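Local coordinates for monosaccharide ABC transporter substrate-binding protein, CUT2 family (Bradyrhizobium sp., PDB 4YHS) that probably binds a monosaccharide outside the cytoplasm and delivers it to an ABC importer of the CUT2 family, at residues P58-P66 against C112-G123; I245-E256 against V271-V282. All blocks are in the same frame, centred on the assembly; numbering follows the deposited sequence.

Interaction 1 of 2, residues P58-P66 against C112-G123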
loop_
_atom_site.group_PDB
_atom_site.type_symbol
_atom_site.label_atom_id
_atom_site.label_comp_id
_atom_site.label_asym_id
_atom_site.label_seq_id
_atom_site.Cartn_x
_atom_site.Cartn_y
_atom_site.Cartn_z
ATOM N N PRO A 58 3.187 6.061 -28.603
ATOM C CA PRO A 58 2.100 6.281 -27.646
ATOM C C PRO A 58 1.330 4.992 -27.364
ATOM O O PRO A 58 0.159 4.833 -27.749
ATOM C CB PRO A 58 1.223 7.340 -28.339
ATOM C CG PRO A 58 1.908 7.674 -29.644
ATOM C CD PRO A 58 2.844 6.570 -29.943
ATOM N N TRP A 59 1.990 4.072 -26.665
ATOM C CA TRP A 59 1.357 2.818 -26.277
ATOM C C TRP A 59 0.000 3.074 -25.626
ATOM O O TRP A 59 -0.172 4.042 -24.893
ATOM C CB TRP A 59 2.252 2.039 -25.314
ATOM C CG TRP A 59 3.605 1.725 -25.882
ATOM C CD1 TRP A 59 4.797 2.311 -25.558
ATOM C CD2 TRP A 59 3.890 0.754 -26.881
ATOM N NE1 TRP A 59 5.814 1.762 -26.298
ATOM C CE2 TRP A 59 5.282 0.808 -27.130
ATOM C CE3 TRP A 59 3.103 -0.141 -27.604
ATOM C CZ2 TRP A 59 5.900 -0.018 -28.046
ATOM C CZ3 TRP A 59 3.722 -0.967 -28.522
ATOM C CH2 TRP A 59 5.108 -0.898 -28.738
ATOM N N LYS A 60 -0.973 2.228 -25.941
ATOM C CA LYS A 60 -2.257 2.238 -25.243
ATOM C C LYS A 60 -2.273 1.285 -24.053
ATOM O O LYS A 60 -2.038 0.089 -24.214
ATOM C CB LYS A 60 -3.382 1.845 -26.195
ATOM C CG LYS A 60 -3.730 2.905 -27.238
ATOM C CD LYS A 60 -5.036 2.556 -28.004
ATOM C CE LYS A 60 -6.293 2.442 -27.114
ATOM N NZ LYS A 60 -7.022 3.737 -26.929
ATOM N N LEU A 61 -2.573 1.816 -22.869
ATOM C CA LEU A 61 -2.579 1.025 -21.643
ATOM C C LEU A 61 -3.973 1.015 -21.063
ATOM O O LEU A 61 -4.506 2.072 -20.723
ATOM C CB LEU A 61 -1.627 1.593 -20.582
ATOM C CG LEU A 61 -0.163 1.802 -20.995
ATOM C CD1 LEU A 61 0.643 2.315 -19.825
ATOM C CD2 LEU A 61 0.442 0.534 -21.565
ATOM N N CYS A 62 -4.559 -0.169 -20.952
ATOM C CA CYS A 62 -5.839 -0.307 -20.251
ATOM C C CYS A 62 -5.524 -0.495 -18.779
ATOM O O CYS A 62 -4.706 -1.361 -18.433
ATOM C CB CYS A 62 -6.658 -1.480 -20.801
ATOM S SG CYS A 62 -8.085 -1.876 -19.776
ATOM N N VAL A 63 -6.134 0.321 -17.912
ATOM C CA VAL A 63 -5.891 0.221 -16.475
ATOM C C VAL A 63 -7.231 -0.065 -15.799
ATOM O O VAL A 63 -8.167 0.718 -15.921
ATOM C CB VAL A 63 -5.248 1.500 -15.886
ATOM C CG1 VAL A 63 -4.856 1.261 -14.411
ATOM C CG2 VAL A 63 -4.025 1.878 -16.700
ATOM N N SER A 64 -7.292 -1.185 -15.077
ATOM C CA SER A 64 -8.516 -1.650 -14.400
ATOM C C SER A 64 -8.365 -1.607 -12.878
ATOM O O SER A 64 -7.493 -2.277 -12.302
ATOM C CB SER A 64 -8.844 -3.071 -14.877
ATOM O OG SER A 64 -9.853 -3.692 -14.099
ATOM N N PHE A 65 -9.175 -0.757 -12.249
ATOM C CA PHE A 65 -9.146 -0.529 -10.808
ATOM C C PHE A 65 -10.327 -1.217 -10.156
ATOM O O PHE A 65 -11.377 -1.390 -10.794
ATOM C CB PHE A 65 -9.225 0.960 -10.496
ATOM C CG PHE A 65 -7.885 1.671 -10.400
ATOM C CD1 PHE A 65 -6.763 1.195 -11.014
ATOM C CD2 PHE A 65 -7.795 2.857 -9.663
ATOM C CE1 PHE A 65 -5.535 1.904 -10.887
ATOM C CE2 PHE A 65 -6.621 3.548 -9.544
ATOM C CZ PHE A 65 -5.496 3.093 -10.136
ATOM N N PRO A 66 -10.177 -1.619 -8.889
ATOM C CA PRO A 66 -11.312 -2.196 -8.155
ATOM C C PRO A 66 -12.433 -1.182 -7.905
ATOM O O PRO A 66 -13.617 -1.553 -7.870
ATOM C CB PRO A 66 -10.677 -2.644 -6.836
ATOM C CG PRO A 66 -9.483 -1.753 -6.673
ATOM C CD PRO A 66 -8.972 -1.509 -8.058
ATOM N N CYS A 112 -12.057 -3.670 -22.680
ATOM C CA CYS A 112 -10.976 -2.742 -23.061
ATOM C C CYS A 112 -10.048 -3.502 -24.009
ATOM O O CYS A 112 -9.485 -2.909 -24.934
ATOM C CB CYS A 112 -10.232 -2.138 -21.852
ATOM S SG CYS A 112 -9.082 -3.179 -20.974
ATOM N N VAL A 113 -9.941 -4.816 -23.833
ATOM C CA VAL A 113 -9.128 -5.622 -24.750
ATOM C C VAL A 113 -9.799 -5.752 -26.128
ATOM O O VAL A 113 -9.134 -5.677 -27.171
ATOM C CB VAL A 113 -8.855 -7.018 -24.188
ATOM C CG1 VAL A 113 -8.116 -7.874 -25.244
ATOM C CG2 VAL A 113 -8.039 -6.890 -22.906
ATOM N N ALA A 114 -11.111 -5.968 -26.140
ATOM C CA ALA A 114 -11.840 -6.092 -27.403
ATOM C C ALA A 114 -11.806 -4.774 -28.183
ATOM O O ALA A 114 -11.733 -4.760 -29.406
ATOM C CB ALA A 114 -13.271 -6.521 -27.152
ATOM N N SER A 115 -11.812 -3.664 -27.462
ATOM C CA SER A 115 -11.785 -2.356 -28.108
ATOM C C SER A 115 -10.426 -2.059 -28.724
ATOM O O SER A 115 -10.320 -1.287 -29.681
ATOM C CB SER A 115 -12.157 -1.264 -27.106
ATOM O OG SER A 115 -13.550 -1.291 -26.860
ATOM N N GLY A 116 -9.393 -2.698 -28.179
ATOM C CA GLY A 116 -8.039 -2.554 -28.669
ATOM C C GLY A 116 -7.167 -1.877 -27.647
ATOM O O GLY A 116 -7.417 -0.732 -27.256
ATOM N N THR A 117 -6.139 -2.600 -27.203
ATOM C CA THR A 117 -5.166 -2.067 -26.270
ATOM C C THR A 117 -3.828 -2.809 -26.411
ATOM O O THR A 117 -3.781 -3.910 -26.976
ATOM C CB THR A 117 -5.670 -2.175 -24.833
ATOM O OG1 THR A 117 -4.863 -1.376 -23.986
ATOM C CG2 THR A 117 -5.638 -3.612 -24.349
ATOM N N ASP A 118 -2.756 -2.207 -25.912
ATOM C CA ASP A 118 -1.433 -2.823 -25.974
ATOM C C ASP A 118 -1.031 -3.604 -24.731
ATOM O O ASP A 118 -0.360 -4.627 -24.851
ATOM C CB ASP A 118 -0.388 -1.748 -26.273
ATOM C CG ASP A 118 -0.630 -1.073 -27.597
ATOM O OD1 ASP A 118 -0.999 -1.772 -28.565
ATOM O OD2 ASP A 118 -0.438 0.151 -27.691
ATOM N N ALA A 119 -1.434 -3.124 -23.553
ATOM C CA ALA A 119 -1.172 -3.800 -22.278
ATOM C C ALA A 119 -2.315 -3.515 -21.311
ATOM O O ALA A 119 -3.025 -2.525 -21.469
ATOM C CB ALA A 119 0.166 -3.340 -21.672
ATOM N N VAL A 120 -2.475 -4.410 -20.333
ATOM C CA VAL A 120 -3.475 -4.271 -19.288
ATOM C C VAL A 120 -2.803 -4.246 -17.900
ATOM O O VAL A 120 -2.067 -5.156 -17.549
ATOM C CB VAL A 120 -4.520 -5.415 -19.359
ATOM C CG1 VAL A 120 -5.535 -5.258 -18.244
ATOM C CG2 VAL A 120 -5.234 -5.409 -20.721
ATOM N N ILE A 121 -3.076 -3.201 -17.123
ATOM C CA ILE A 121 -2.601 -3.061 -15.756
ATOM C C ILE A 121 -3.809 -3.264 -14.850
ATOM O O ILE A 121 -4.803 -2.606 -15.023
ATOM C CB ILE A 121 -1.943 -1.667 -15.563
ATOM C CG1 ILE A 121 -0.703 -1.567 -16.457
ATOM C CG2 ILE A 121 -1.564 -1.407 -14.124
ATOM C CD1 ILE A 121 -0.166 -0.140 -16.559
ATOM N N ILE A 122 -3.725 -4.203 -13.914
ATOM C CA ILE A 122 -4.885 -4.610 -13.109
ATOM C C ILE A 122 -4.641 -4.496 -11.607
ATOM O O ILE A 122 -3.691 -5.069 -11.085
ATOM C CB ILE A 122 -5.271 -6.077 -13.382
ATOM C CG1 ILE A 122 -5.574 -6.324 -14.847
ATOM C CG2 ILE A 122 -6.506 -6.492 -12.570
ATOM C CD1 ILE A 122 -5.871 -7.785 -15.153
ATOM N N GLY A 123 -5.541 -3.788 -10.924
ATOM C CA GLY A 123 -5.669 -3.857 -9.484
ATOM C C GLY A 123 -6.823 -4.798 -9.192
ATOM O O GLY A 123 -7.988 -4.409 -9.262
#
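The indole of W59 meets the carboxylate of D118 at its rim: CG of D118 lies in the ring plane, with OD2 3.6 Å from W59 CE3, and the two planes stand 86° apart, nearly perpendicular. NE1, across the ring from CE3, is bonded to E315; K57 makes a cation-pi contact with the indole. The same OD2 accepts from K60 N at 2.8 Å along an almost straight N-H, on its anti side and somewhat out of the carboxylate plane. D118 CG stands beside its own backbone N (chi1 -61°), which brings the carboxylate alongside the start of strand 60-65. D118 N in turn donates to K60 O at 2.9 Å, so residue 118 grips both backbone polar atoms of K60.

From here strands 60-65 and 119-122 run parallel, neighbours in the sheet of a periplasmic binding protein lobe, where helix 102-115 leads into the second strand. Regular bonds link C62 N to A119 O, C62 O to I121 N, S64 N to I121 O and S64 O to G123 N. L61, V63, A119 and I121 share one face of the sheet; on it L61 CD2 rests on A119 CB at 3.9 Å and L61 CD1 reaches toward I121 CD1.

C62 and S64 face the other way, toward helix 102-115. There a disulfide joins C62 SG to C112 SG at 2.0 Å, with a chi3 of -93° close to the relaxed right-angled value. C62 SG lies anti to its backbone N and extends toward the helix, tying the last turn of 102-115 covalently to the strand. After that turn the chain reverses at G116, whose positive phi favours glycine. At the other end of the pair, P66 CD packs on G123 O, and Q105 of the same helix bonds both S64 OG and G123 O.

Interaction 2 of 2, residues I245-E256 against V271-V282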
loop_
_atom_site.group_PDB
_atom_site.type_symbol
_atom_site.label_atom_id
_atom_site.label_comp_id
_atom_site.label_asym_id
_atom_site.label_seq_id
_atom_site.Cartn_x
_atom_site.Cartn_y
_atom_site.Cartn_z
ATOM N N ILE A 245 -1.118 1.606 29.318
ATOM C CA ILE A 245 -0.731 1.376 27.927
ATOM C C ILE A 245 0.135 2.544 27.501
ATOM O O ILE A 245 -0.185 3.682 27.835
ATOM C CB ILE A 245 -1.941 1.268 26.981
ATOM C CG1 ILE A 245 -2.624 -0.083 27.125
ATOM C CG2 ILE A 245 -1.509 1.366 25.525
ATOM C CD1 ILE A 245 -3.952 -0.159 26.380
ATOM N N ARG A 246 1.233 2.268 26.797
ATOM C CA ARG A 246 2.129 3.333 26.313
ATOM C C ARG A 246 1.873 3.664 24.828
ATOM O O ARG A 246 1.999 4.815 24.408
ATOM C CB ARG A 246 3.582 2.907 26.530
ATOM C CG ARG A 246 4.607 3.914 26.057
ATOM C CD ARG A 246 4.503 5.227 26.827
ATOM N NE ARG A 246 5.468 6.192 26.306
ATOM C CZ ARG A 246 5.257 6.970 25.252
ATOM N NH1 ARG A 246 4.099 6.927 24.592
ATOM N NH2 ARG A 246 6.214 7.799 24.857
ATOM N N TYR A 247 1.517 2.651 24.042
ATOM C CA TYR A 247 1.218 2.844 22.618
ATOM C C TYR A 247 -0.068 2.174 22.215
ATOM O O TYR A 247 -0.373 1.081 22.683
ATOM C CB TYR A 247 2.311 2.283 21.710
ATOM C CG TYR A 247 3.656 2.894 21.921
ATOM C CD1 TYR A 247 3.962 4.123 21.385
ATOM C CD2 TYR A 247 4.615 2.236 22.673
ATOM C CE1 TYR A 247 5.195 4.693 21.575
ATOM C CE2 TYR A 247 5.868 2.800 22.884
ATOM C CZ TYR A 247 6.144 4.035 22.310
ATOM O OH TYR A 247 7.360 4.638 22.483
ATOM N N VAL A 248 -0.790 2.843 21.321
ATOM C CA VAL A 248 -1.945 2.289 20.643
ATOM C C VAL A 248 -1.568 2.190 19.173
ATOM O O VAL A 248 -1.311 3.206 18.522
ATOM C CB VAL A 248 -3.187 3.164 20.838
ATOM C CG1 VAL A 248 -4.305 2.811 19.843
ATOM C CG2 VAL A 248 -3.659 3.050 22.274
ATOM N N ALA A 249 -1.458 0.968 18.679
ATOM C CA ALA A 249 -1.057 0.754 17.298
ATOM C C ALA A 249 -2.053 -0.140 16.611
ATOM O O ALA A 249 -2.587 -1.074 17.212
ATOM C CB ALA A 249 0.320 0.134 17.211
ATOM N N GLY A 250 -2.268 0.119 15.325
ATOM C CA GLY A 250 -3.166 -0.744 14.573
ATOM C C GLY A 250 -3.533 -0.134 13.235
ATOM O O GLY A 250 -2.702 0.521 12.614
ATOM N N THR A 251 -4.758 -0.354 12.766
ATOM C CA THR A 251 -5.110 0.173 11.460
ATOM C C THR A 251 -5.095 1.702 11.476
ATOM O O THR A 251 -5.168 2.358 12.537
ATOM C CB THR A 251 -6.494 -0.276 10.974
ATOM O OG1 THR A 251 -7.499 0.417 11.709
ATOM C CG2 THR A 251 -6.688 -1.808 11.134
ATOM N N ALA A 252 -5.032 2.275 10.283
ATOM C CA ALA A 252 -5.117 3.731 10.158
ATOM C C ALA A 252 -6.422 4.233 10.742
ATOM O O ALA A 252 -6.468 5.282 11.382
ATOM C CB ALA A 252 -4.985 4.147 8.686
ATOM N N VAL A 253 -7.498 3.484 10.529
ATOM C CA VAL A 253 -8.791 3.835 11.106
ATOM C C VAL A 253 -8.691 3.945 12.640
ATOM O O VAL A 253 -9.261 4.851 13.271
ATOM C CB VAL A 253 -9.861 2.796 10.715
ATOM C CG1 VAL A 253 -11.186 3.089 11.412
ATOM C CG2 VAL A 253 -10.026 2.806 9.201
ATOM N N THR A 254 -7.984 2.990 13.233
ATOM C CA THR A 254 -7.776 2.945 14.675
ATOM C C THR A 254 -7.004 4.177 15.172
ATOM O O THR A 254 -7.393 4.846 16.147
ATOM C CB THR A 254 -6.968 1.694 15.085
ATOM O OG1 THR A 254 -7.490 0.518 14.450
ATOM C CG2 THR A 254 -7.031 1.507 16.581
ATOM N N ALA A 255 -5.899 4.467 14.502
ATOM C CA ALA A 255 -5.043 5.612 14.895
ATOM C C ALA A 255 -5.805 6.918 14.727
ATOM O O ALA A 255 -5.738 7.781 15.600
ATOM C CB ALA A 255 -3.803 5.642 14.077
ATOM N N GLU A 256 -6.527 7.069 13.618
ATOM C CA GLU A 256 -7.294 8.305 13.428
ATOM C C GLU A 256 -8.377 8.465 14.477
ATOM O O GLU A 256 -8.535 9.549 15.045
ATOM C CB GLU A 256 -7.907 8.366 12.037
ATOM C CG GLU A 256 -6.890 8.371 10.923
ATOM C CD GLU A 256 -7.546 8.361 9.538
ATOM O OE1 GLU A 256 -7.183 7.510 8.686
ATOM O OE2 GLU A 256 -8.422 9.215 9.323
ATOM N N VAL A 271 0.141 8.522 25.823
ATOM C CA VAL A 271 -0.068 7.404 24.929
ATOM C C VAL A 271 0.187 7.903 23.526
ATOM O O VAL A 271 -0.416 8.898 23.114
ATOM C CB VAL A 271 -1.495 6.848 25.063
ATOM C CG1 VAL A 271 -1.735 5.701 24.053
ATOM C CG2 VAL A 271 -1.800 6.427 26.515
ATOM N N ASP A 272 1.101 7.247 22.807
ATOM C CA ASP A 272 1.339 7.552 21.407
ATOM C C ASP A 272 0.640 6.601 20.453
ATOM O O ASP A 272 0.411 5.417 20.763
ATOM C CB ASP A 272 2.836 7.552 21.125
ATOM C CG ASP A 272 3.502 8.803 21.630
ATOM O OD1 ASP A 272 3.229 9.856 21.054
ATOM O OD2 ASP A 272 4.267 8.732 22.607
ATOM N N LEU A 273 0.285 7.143 19.294
ATOM C CA LEU A 273 -0.508 6.410 18.306
ATOM C C LEU A 273 0.321 6.035 17.094
ATOM O O LEU A 273 1.116 6.839 16.600
ATOM C CB LEU A 273 -1.713 7.237 17.895
ATOM C CG LEU A 273 -2.504 7.824 19.060
ATOM C CD1 LEU A 273 -3.614 8.730 18.554
ATOM C CD2 LEU A 273 -3.103 6.695 19.908
ATOM N N LEU A 274 0.118 4.818 16.595
ATOM C CA LEU A 274 0.767 4.412 15.359
ATOM C C LEU A 274 -0.223 3.665 14.501
ATOM O O LEU A 274 -1.144 3.024 15.027
ATOM C CB LEU A 274 2.000 3.540 15.643
ATOM C CG LEU A 274 3.247 4.130 16.306
ATOM C CD1 LEU A 274 3.172 4.052 17.823
ATOM C CD2 LEU A 274 4.455 3.378 15.799
ATOM N N ALA A 275 -0.056 3.779 13.179
ATOM C CA ALA A 275 -0.804 2.972 12.228
ATOM C C ALA A 275 0.195 2.094 11.463
ATOM O O ALA A 275 1.381 2.451 11.379
ATOM C CB ALA A 275 -1.612 3.859 11.262
ATOM N N PHE A 276 -0.252 0.957 10.919
ATOM C CA PHE A 276 0.651 0.151 10.087
ATOM C C PHE A 276 0.393 0.360 8.591
ATOM O O PHE A 276 0.929 -0.378 7.754
ATOM C CB PHE A 276 0.602 -1.356 10.440
ATOM C CG PHE A 276 -0.723 -2.037 10.213
ATOM C CD1 PHE A 276 -1.021 -2.638 8.993
ATOM C CD2 PHE A 276 -1.629 -2.160 11.254
ATOM C CE1 PHE A 276 -2.238 -3.316 8.798
ATOM C CE2 PHE A 276 -2.818 -2.845 11.075
ATOM C CZ PHE A 276 -3.131 -3.417 9.847
ATOM N N TYR A 277 -0.314 1.434 8.270
ATOM C CA TYR A 277 -0.417 1.860 6.869
ATOM C C TYR A 277 -0.834 3.349 6.793
ATOM O O TYR A 277 -1.154 3.988 7.813
ATOM C CB TYR A 277 -1.368 0.915 6.073
ATOM C CG TYR A 277 -2.827 0.889 6.456
ATOM C CD1 TYR A 277 -3.746 1.754 5.848
ATOM C CD2 TYR A 277 -3.310 -0.025 7.379
ATOM C CE1 TYR A 277 -5.073 1.730 6.176
ATOM C CE2 TYR A 277 -4.647 -0.044 7.731
ATOM C CZ TYR A 277 -5.527 0.820 7.121
ATOM O OH TYR A 277 -6.855 0.808 7.471
HETATM N N MSE A 278 -0.764 3.922 5.587
HETATM C CA MSE A 278 -0.860 5.374 5.416
HETATM C C MSE A 278 -2.173 5.817 4.787
HETATM O O MSE A 278 -2.645 5.188 3.832
HETATM C CB MSE A 278 0.301 5.858 4.534
HETATM C CG MSE A 278 0.340 7.348 4.306
HETATM SE SE MSE A 278 0.641 8.354 5.987
HETATM C CE MSE A 278 2.387 7.644 6.488
ATOM N N THR A 279 -2.733 6.898 5.336
ATOM C CA THR A 279 -3.972 7.537 4.842
ATOM C C THR A 279 -3.803 9.036 5.002
ATOM O O THR A 279 -2.931 9.464 5.752
ATOM C CB THR A 279 -5.200 7.149 5.621
ATOM O OG1 THR A 279 -5.052 7.616 6.960
ATOM C CG2 THR A 279 -5.439 5.634 5.606
ATOM N N PRO A 280 -4.641 9.840 4.328
ATOM C CA PRO A 280 -4.530 11.283 4.574
ATOM C C PRO A 280 -4.750 11.670 6.050
ATOM O O PRO A 280 -4.058 12.573 6.539
ATOM C CB PRO A 280 -5.613 11.872 3.657
ATOM C CG PRO A 280 -5.671 10.907 2.515
ATOM C CD PRO A 280 -5.523 9.549 3.185
ATOM N N GLY A 281 -5.676 11.012 6.734
ATOM C CA GLY A 281 -5.952 11.297 8.135
ATOM C C GLY A 281 -4.747 10.986 9.018
ATOM O O GLY A 281 -4.397 11.746 9.915
ATOM N N VAL A 282 -4.082 9.867 8.752
ATOM C CA VAL A 282 -2.873 9.533 9.496
ATOM C C VAL A 282 -1.747 10.545 9.204
ATOM O O VAL A 282 -1.067 11.026 10.114
ATOM C CB VAL A 282 -2.406 8.114 9.178
ATOM C CG1 VAL A 282 -0.982 7.824 9.769
ATOM C CG2 VAL A 282 -3.424 7.105 9.711
HETATM O O HOH W 1 -7.856 9.340 6.042
#
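R246 and D272 lie side by side and point the same way, so that the edge of the guanidinium meets D272 OD2: NH1 donates at 2.7 Å within its own plane, reaching the anti side of OD2 at a tilt from the carboxylate plane, and NH2 adds a weaker bond to the same oxygen. An extended chi1 of R246 (179°) puts CG over the rim of one face of the Y247 ring, and the bend at chi2 (63°) brings the guanidinium round to D272. Y247 also runs alongside D272, its CD1 3.6 Å from D272 CB, and crosses L274 to touch CD1 of that leucine; its hydroxyl is bonded to H179.

V248 occupies the reverse side of the sheet, its CB against L273 CD2 at 3.7 Å and its CG2 against V271 CG1.

Beyond the strand ends, A252 is tightly enclosed. Its CB sits over one face of the Y277 ring, 3.9 Å from the ring centroid in a CH-pi contact, and presses on T279 CG2 and V282 CG2. The Y277 side chain comes within about 3 Å of a bound bis-tris, consistent with a place on the ligand pocket.

E256 and T279 approach from opposite directions. T279 OG1 donates to E256 OE1 at 2.7 Å from above the carboxylate plane, while accepting from V282 N as N-cap of helix 280-287; a water joins E256 OE1 to G281 N.

Strands 247-250 and 272-275 are the parallel arms of a right-handed beta-alpha-beta crossover through helix 252-264. V248 packs on helix 228-241 and Y247 on helix 164-178, while L274, A275 and V282 meet strand 293-296.

Both contacts are largely buried and join parallel strands, yet in separate sheets on opposite sides of the chain's centre, their own centres about 36 Å apart. Interaction 1 pairs two strands of the larger, mixed sheet; interaction 2 pairs an inner strand with an outermost one in the four-stranded parallel sheet. Each carries a carboxylate near the strand starts, but in 58-66/112-123 it takes a backbone N-H, and in 245-256/271-282 an arginine. They also differ in how helices are secured: by a covalent disulfide in interaction 1, and in interaction 2 by alanine packing, a glutamate-threonine bond and water.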